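Local coordinates for protein alpha-fucosidase (PDB 2EAB) that probably hydrolyses terminal alpha-1,2-linked L-fucose from glycans, this chain being the glycoside hydrolase family 95 catalytic portion of a longer bifidobacterial protein, at residues S391-N396 / S417-N422; S395-I400 / P763-G768; G385-N390 / A441-E446. All coordinates share one frame; numbering follows the deposited sequence.

Contact 1: residues S391-N396 / S417-N422; sequences SQLPSN and SDFHMN. With CA (calcium ion), chain C; EDO (1,2-ethanediol), chain D.
Phe419 brings the CE2 and CZ corner of its ring against Leu393, Pro394 and Asn396, a clear case of an aromatic side chain received partly by backbone carbonyls and partly by aliphatic carbons. Pro394 O lies near the ring plane, 3.3 Å from Phe419 CE2, and Ser395 O also sits at the edge. The proline crosses the ring at about a right angle, with Pro394 CG 3.8 Å from Phe419 CE2. Leu393 CB reaches Phe419 CZ at 4.0 Å, and Asn396 CB approaches obliquely.

Asn396 holds CG between its backbone N and carbonyl carbon (chi1 62°), which sets that carbon beside Ser417 O and OG. Ser417 OG donates to Asn396 OD1 at 3.0 Å from above the carbonyl plane, 67° out of it; Gln398 N is a second donor.

The contact packs the irregular loop after helix 365-386 against strand 419-420, which pairs with strand 486-487. Tyr447 also meets the Phe419 ring, and Leu393 O binds the calcium ion together with Ser386 O and Glu77 OE2. What results is a buried seam in which ring-edge C-H groups would probably be weakly attracted to the carbonyl oxygens and one hydroxyl helps to fix the asparagine amide.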
# COMPACT_ATOMS: atom_id res chain seq x y z
N SER A 391 6.67 -6.04 -11.41
CA SER A 391 7.48 -5.04 -10.70
C SER A 391 8.54 -5.74 -9.89
O SER A 391 8.30 -6.81 -9.31
CB SER A 391 6.62 -4.21 -9.75
OG SER A 391 5.75 -3.35 -10.45
N GLN A 392 9.72 -5.13 -9.82
CA GLN A 392 10.76 -5.68 -8.97
C GLN A 392 10.55 -5.35 -7.50
O GLN A 392 11.02 -6.09 -6.64
CB GLN A 392 12.14 -5.20 -9.43
CG GLN A 392 12.49 -5.68 -10.82
CD GLN A 392 13.96 -5.57 -11.10
OE1 GLN A 392 14.76 -6.35 -10.60
NE2 GLN A 392 14.34 -4.58 -11.90
N LEU A 393 9.85 -4.26 -7.21
CA LEU A 393 9.61 -3.80 -5.85
C LEU A 393 8.15 -3.41 -5.68
O LEU A 393 7.50 -3.00 -6.64
CB LEU A 393 10.53 -2.61 -5.52
CG LEU A 393 12.02 -2.96 -5.41
CD1 LEU A 393 12.88 -1.71 -5.41
CD2 LEU A 393 12.30 -3.82 -4.18
N PRO A 394 7.63 -3.53 -4.44
CA PRO A 394 6.26 -3.08 -4.21
C PRO A 394 6.22 -1.56 -4.25
O PRO A 394 7.27 -0.90 -4.33
CB PRO A 394 5.96 -3.61 -2.80
CG PRO A 394 7.28 -3.75 -2.15
CD PRO A 394 8.27 -4.04 -3.22
N SER A 395 5.01 -1.01 -4.19
CA SER A 395 4.87 0.43 -4.05
C SER A 395 5.57 0.90 -2.77
O SER A 395 5.48 0.25 -1.72
CB SER A 395 3.39 0.80 -4.02
OG SER A 395 2.71 -0.01 -3.09
N ASN A 396 6.28 2.02 -2.86
CA ASN A 396 6.93 2.62 -1.69
C ASN A 396 6.04 3.74 -1.12
O ASN A 396 4.85 3.82 -1.45
CB ASN A 396 8.38 3.07 -2.01
CG ASN A 396 8.46 4.13 -3.10
OD1 ASN A 396 7.71 5.11 -3.10
ND2 ASN A 396 9.42 3.96 -4.01
N SER A 417 11.25 8.11 0.95
CA SER A 417 10.23 7.48 0.10
C SER A 417 10.38 5.95 0.14
O SER A 417 10.35 5.27 -0.88
CB SER A 417 10.29 8.02 -1.34
OG SER A 417 9.18 7.55 -2.09
N ASP A 418 10.55 5.45 1.36
CA ASP A 418 10.99 4.08 1.58
C ASP A 418 9.84 3.08 1.72
O ASP A 418 8.70 3.35 1.34
CB ASP A 418 11.99 4.03 2.76
CG ASP A 418 11.33 4.29 4.12
OD1 ASP A 418 10.10 4.40 4.17
OD2 ASP A 418 12.05 4.36 5.14
N PHE A 419 10.17 1.90 2.25
CA PHE A 419 9.18 0.90 2.62
C PHE A 419 9.00 1.00 4.13
O PHE A 419 9.85 0.55 4.90
CB PHE A 419 9.63 -0.49 2.14
CG PHE A 419 9.92 -0.53 0.67
CD1 PHE A 419 11.23 -0.55 0.21
CD2 PHE A 419 8.87 -0.49 -0.26
CE1 PHE A 419 11.50 -0.55 -1.16
CE2 PHE A 419 9.14 -0.50 -1.63
CZ PHE A 419 10.46 -0.52 -2.08
N HIS A 420 7.91 1.65 4.55
CA HIS A 420 7.66 1.93 5.96
C HIS A 420 6.66 0.91 6.45
O HIS A 420 5.46 1.01 6.16
CB HIS A 420 7.11 3.35 6.16
CG HIS A 420 8.04 4.26 6.91
ND1 HIS A 420 7.82 4.69 8.20
CD2 HIS A 420 9.22 4.80 6.52
CE1 HIS A 420 8.82 5.47 8.57
NE2 HIS A 420 9.68 5.55 7.57
N MET A 421 7.15 -0.08 7.19
CA MET A 421 6.43 -1.34 7.37
C MET A 421 5.71 -1.45 8.71
O MET A 421 5.47 -2.55 9.20
CB MET A 421 7.38 -2.51 7.12
CG MET A 421 6.71 -3.79 6.64
SD MET A 421 7.90 -4.98 6.01
CE MET A 421 8.62 -5.57 7.55
N ASN A 422 5.35 -0.31 9.30
CA ASN A 422 4.56 -0.33 10.53
C ASN A 422 3.28 0.51 10.40
O ASN A 422 2.87 1.20 11.33
CB ASN A 422 5.40 0.09 11.75
CG ASN A 422 4.93 -0.56 13.05
OD1 ASN A 422 4.16 -1.53 13.05
ND2 ASN A 422 5.39 -0.02 14.17
CA CA C . 7.13 -0.75 -8.07
C1 EDO D . 0.62 1.10 14.15
O1 EDO D . 0.13 2.40 14.77
C2 EDO D . 2.18 1.09 14.41
O2 EDO D . 2.82 2.15 13.56

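Contact 2: residues S395-I400 / P763-G768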
# COMPACT_ATOMS: atom_id res chain seq x y z
N SER A 395 5.01 -1.01 -4.19
CA SER A 395 4.87 0.43 -4.05
C SER A 395 5.57 0.90 -2.77
O SER A 395 5.48 0.25 -1.72
CB SER A 395 3.39 0.80 -4.02
OG SER A 395 2.71 -0.01 -3.09
N ASN A 396 6.28 2.02 -2.86
CA ASN A 396 6.93 2.62 -1.69
C ASN A 396 6.04 3.74 -1.12
O ASN A 396 4.85 3.82 -1.45
CB ASN A 396 8.38 3.07 -2.01
CG ASN A 396 8.46 4.13 -3.10
OD1 ASN A 396 7.71 5.11 -3.10
ND2 ASN A 396 9.42 3.96 -4.01
N LEU A 397 6.58 4.59 -0.24
CA LEU A 397 5.77 5.65 0.37
C LEU A 397 5.15 6.60 -0.65
O LEU A 397 4.20 7.31 -0.33
CB LEU A 397 6.60 6.48 1.36
CG LEU A 397 6.90 5.90 2.74
CD1 LEU A 397 7.79 6.85 3.50
CD2 LEU A 397 5.61 5.64 3.52
N GLN A 398 5.69 6.60 -1.87
CA GLN A 398 5.22 7.47 -2.94
C GLN A 398 4.82 6.69 -4.19
O GLN A 398 4.68 7.26 -5.27
CB GLN A 398 6.28 8.55 -3.26
CG GLN A 398 6.49 9.47 -2.07
CD GLN A 398 7.50 10.59 -2.31
OE1 GLN A 398 7.74 11.01 -3.45
NE2 GLN A 398 8.06 11.10 -1.23
N GLY A 399 4.59 5.38 -4.02
CA GLY A 399 4.27 4.50 -5.13
C GLY A 399 5.55 4.24 -5.89
O GLY A 399 6.35 3.38 -5.50
N ILE A 400 5.72 4.97 -6.99
CA ILE A 400 6.99 5.06 -7.70
C ILE A 400 7.35 6.51 -8.07
O ILE A 400 8.37 6.73 -8.74
CB ILE A 400 7.03 4.20 -9.02
CG1 ILE A 400 5.91 4.61 -10.00
CG2 ILE A 400 7.04 2.72 -8.71
CD1 ILE A 400 6.06 4.01 -11.38
N PRO A 763 4.05 15.85 3.68
CA PRO A 763 3.82 16.04 2.25
C PRO A 763 3.06 14.87 1.63
O PRO A 763 2.46 14.05 2.35
CB PRO A 763 5.24 16.12 1.70
CG PRO A 763 5.99 15.17 2.56
CD PRO A 763 5.42 15.37 3.94
N PHE A 764 3.06 14.80 0.30
CA PHE A 764 2.46 13.69 -0.43
C PHE A 764 2.92 12.36 0.15
O PHE A 764 4.12 12.12 0.29
CB PHE A 764 2.86 13.78 -1.92
CG PHE A 764 2.72 12.48 -2.69
CD1 PHE A 764 1.54 11.74 -2.68
CD2 PHE A 764 3.77 12.05 -3.49
CE1 PHE A 764 1.43 10.56 -3.42
CE2 PHE A 764 3.67 10.88 -4.24
CZ PHE A 764 2.50 10.13 -4.20
N GLN A 765 1.94 11.52 0.49
CA GLN A 765 2.15 10.14 0.93
C GLN A 765 1.05 9.32 0.29
O GLN A 765 -0.14 9.62 0.48
CB GLN A 765 2.06 10.05 2.46
CG GLN A 765 3.24 10.69 3.19
CD GLN A 765 4.53 9.93 2.97
OE1 GLN A 765 5.38 10.34 2.17
NE2 GLN A 765 4.69 8.83 3.68
N ILE A 766 1.42 8.30 -0.47
CA ILE A 766 0.43 7.55 -1.25
C ILE A 766 -0.45 6.64 -0.39
O ILE A 766 -1.55 6.25 -0.80
CB ILE A 766 1.12 6.76 -2.38
CG1 ILE A 766 0.15 6.50 -3.54
CG2 ILE A 766 1.79 5.49 -1.85
CD1 ILE A 766 0.83 6.04 -4.82
N ASP A 767 0.04 6.31 0.81
CA ASP A 767 -0.69 5.40 1.70
C ASP A 767 -2.17 5.73 1.80
O ASP A 767 -3.02 4.86 1.56
CB ASP A 767 -0.03 5.31 3.10
CG ASP A 767 0.41 6.66 3.67
OD1 ASP A 767 -0.31 7.67 3.56
OD2 ASP A 767 1.50 6.69 4.28
N GLY A 768 -2.49 6.99 2.09
CA GLY A 768 -3.88 7.42 2.24
C GLY A 768 -4.73 7.32 0.99
O GLY A 768 -5.94 7.17 1.08
O HOH W 1 2.76 6.38 1.80
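Asn396 meets Ile766 through its backbone, Asn396 O lying 3.5 Å from Ile766 CG2, and from here the loop 395-400 folds into a type I turn ending at Gly399. The turn is closed by Gly399 N donating to Asn396 O at 3.0 Å, while the asparagine side chain adds an Asx turn: Asn396 OD1 accepts from Gln398 N at 2.8 Å, in the plane of the amide.

Leu397, next along, carries the polar link to residues 763-768. Ile766 N donates to Leu397 O at 3.0 Å in a nearly straight bond (169°), with the donor tilted 22° from the plane of the carbonyl. A water donates to the same Leu397 O at 2.7 Å and accepts from Asp767 N at 2.9 Å, so one turn carbonyl takes two donors beside Asp767, in helix 767-780. The leucine side chain crosses that of Gln765 at a slant, and Leu397 N is hydrogen-bonded to Asp418 O.

Gln398 follows with CB and CG laid against one corner of the Phe764 ring, Gln398 CB being 3.6 Å from Phe764 CE2. Phe764 is in turn stacked with Phe758.

Gly399 completes the turn at a positive phi, which favours glycine. Packing points the same way, since a beta carbon here would clash with Ile766 CD1, which lies 3.8 Å from Gly399 CA. Ile766 holds CG1 anti to its backbone N (chi1 -155°), leaving CG2 to face Leu397 O as well as Asn396 O.

The chemistry implies a turn prepared from within by its own hydrogen bonds and then offered, through a single carbonyl, to two successive backbone N-H groups, directly and through water. Ile766 and Phe764 pack the apolar remainder, joining chain regions far apart in sequence inside the catalytic domain.

Contact 3: residues G385-N390 / A441-E446; sequences GSSREN and AEPLIE. With CA (calcium ion), chain C.
Pro443 packs its ring against Ser387 and Arg388, and packing of aliphatic carbons against oxygens makes up most of this contact, an example of a proline fitted against the chain just past a helix end. Ser387 OG lies 3.3 Å from Pro443 CG. This hydroxyl, anti to the backbone N (chi1 -176°), finds its hydrogen-bonding partners elsewhere, in Tyr429 OH and Leu440 O. Arg388 O stands 3.3 Å from Pro443 CD and close to CG as well, so ring carbons CG and CD face two oxygens. Further out, Glu389 O approaches Glu442 CG at 3.6 Å. An alanine in place of Pro443 lacks CG and CD, and would probably open a gap beside Ser387 OG and Arg388 O.

The charges belong to other partners. Glu442 bends at chi2 (55°), and its carboxylate forms a salt bridge with Arg530, while Arg388 is paired with Asp326.

Metal binding lies next to the contact: Ser386 O binds the calcium ion at 2.7 Å, one residue before the chain leaves helical geometry.

In the fold, the contact sets the C-terminal end of helix 365-386 against helix 442-450. The latter helix packs Leu444 and Ile445 onto helix 507-520, and Ile445 also onto helix 525-546, within the mostly helical catalytic domain.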
# COMPACT_ATOMS: atom_id res chain seq x y z
N GLY A 385 -0.42 1.68 -11.70
CA GLY A 385 0.76 2.46 -12.09
C GLY A 385 2.04 2.14 -11.34
O GLY A 385 3.13 2.31 -11.87
N SER A 386 1.91 1.69 -10.09
CA SER A 386 3.08 1.52 -9.21
C SER A 386 3.44 0.08 -8.81
O SER A 386 4.54 -0.16 -8.31
CB SER A 386 2.92 2.35 -7.93
OG SER A 386 1.89 1.85 -7.11
N SER A 387 2.51 -0.85 -9.02
CA SER A 387 2.67 -2.20 -8.50
C SER A 387 2.09 -3.22 -9.47
O SER A 387 0.90 -3.54 -9.41
CB SER A 387 1.99 -2.30 -7.12
OG SER A 387 2.19 -3.57 -6.53
N ARG A 388 2.92 -3.72 -10.38
CA ARG A 388 2.45 -4.73 -11.33
C ARG A 388 3.04 -6.09 -10.98
O ARG A 388 3.99 -6.19 -10.20
CB ARG A 388 2.78 -4.33 -12.77
CG ARG A 388 1.98 -3.12 -13.27
CD ARG A 388 0.47 -3.38 -13.26
NE ARG A 388 0.08 -4.52 -14.10
CZ ARG A 388 -0.24 -4.44 -15.39
NH1 ARG A 388 -0.24 -3.27 -16.02
NH2 ARG A 388 -0.58 -5.54 -16.05
N GLU A 389 2.47 -7.15 -11.57
CA GLU A 389 2.93 -8.52 -11.31
C GLU A 389 4.43 -8.66 -11.53
O GLU A 389 5.08 -9.43 -10.83
CB GLU A 389 2.21 -9.52 -12.22
CG GLU A 389 0.73 -9.62 -11.98
CD GLU A 389 -0.00 -10.27 -13.13
OE1 GLU A 389 0.18 -11.48 -13.35
OE2 GLU A 389 -0.78 -9.55 -13.82
N ASN A 390 4.96 -7.93 -12.50
CA ASN A 390 6.37 -8.02 -12.82
C ASN A 390 7.22 -6.85 -12.31
O ASN A 390 8.38 -6.70 -12.71
CB ASN A 390 6.58 -8.23 -14.33
CG ASN A 390 6.16 -7.03 -15.16
OD1 ASN A 390 5.67 -6.02 -14.64
ND2 ASN A 390 6.35 -7.13 -16.46
N ALA A 441 -0.53 -7.73 -5.99
CA ALA A 441 0.14 -7.96 -4.71
C ALA A 441 1.44 -8.74 -4.87
O ALA A 441 2.23 -8.82 -3.92
CB ALA A 441 -0.78 -8.69 -3.76
N GLU A 442 1.68 -9.32 -6.04
CA GLU A 442 2.85 -10.17 -6.24
C GLU A 442 4.18 -9.54 -5.78
O GLU A 442 4.94 -10.19 -5.07
CB GLU A 442 2.95 -10.66 -7.69
CG GLU A 442 4.20 -11.51 -8.01
CD GLU A 442 4.37 -12.74 -7.11
OE1 GLU A 442 3.35 -13.32 -6.67
OE2 GLU A 442 5.53 -13.12 -6.87
N PRO A 443 4.46 -8.28 -6.18
CA PRO A 443 5.73 -7.71 -5.70
C PRO A 443 5.83 -7.57 -4.18
O PRO A 443 6.93 -7.61 -3.64
CB PRO A 443 5.81 -6.34 -6.39
CG PRO A 443 4.42 -6.04 -6.80
CD PRO A 443 3.77 -7.36 -7.10
N LEU A 444 4.71 -7.40 -3.47
CA LEU A 444 4.76 -7.42 -2.01
C LEU A 444 5.14 -8.80 -1.49
O LEU A 444 5.95 -8.92 -0.58
CB LEU A 444 3.45 -6.96 -1.37
CG LEU A 444 3.50 -6.92 0.16
CD1 LEU A 444 4.47 -5.84 0.65
CD2 LEU A 444 2.12 -6.73 0.75
N ILE A 445 4.55 -9.85 -2.06
CA ILE A 445 4.87 -11.20 -1.62
C ILE A 445 6.36 -11.48 -1.83
O ILE A 445 7.04 -11.97 -0.92
CB ILE A 445 4.01 -12.28 -2.33
CG1 ILE A 445 2.52 -11.96 -2.19
CG2 ILE A 445 4.32 -13.67 -1.77
CD1 ILE A 445 1.61 -12.88 -2.96
N GLU A 446 6.86 -11.15 -3.01
CA GLU A 446 8.28 -11.31 -3.29
C GLU A 446 9.16 -10.46 -2.36
O GLU A 446 10.22 -10.91 -1.94
CB GLU A 446 8.60 -11.00 -4.75
CG GLU A 446 10.05 -11.35 -5.10
CD GLU A 446 10.47 -11.02 -6.52
OE1 GLU A 446 9.60 -10.80 -7.38
OE2 GLU A 446 11.69 -10.98 -6.76
CA CA C . 7.13 -0.75 -8.07

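Overall arrangement
Together the three contacts show one irregular loop being fixed from several directions. Contacts 1 and 2 are wholly buried and share Ser395 and Asn396, their centres about 9 Å apart; contact 3, also largely buried, reaches the surface at Glu389. Contact 1 combines aromatic packing with a side-chain hydrogen bond, contact 2 adds a backbone bond and a water to its apolar packing, and contact 3 is packing alone. The calcium ion belongs to both contact 1 and contact 3, taking a carbonyl from each. Contact 2 ties the loop to a part of the chain far off in sequence, whereas contacts 1 and 3 join nearer neighbours. All lie within the family 95 catalytic range.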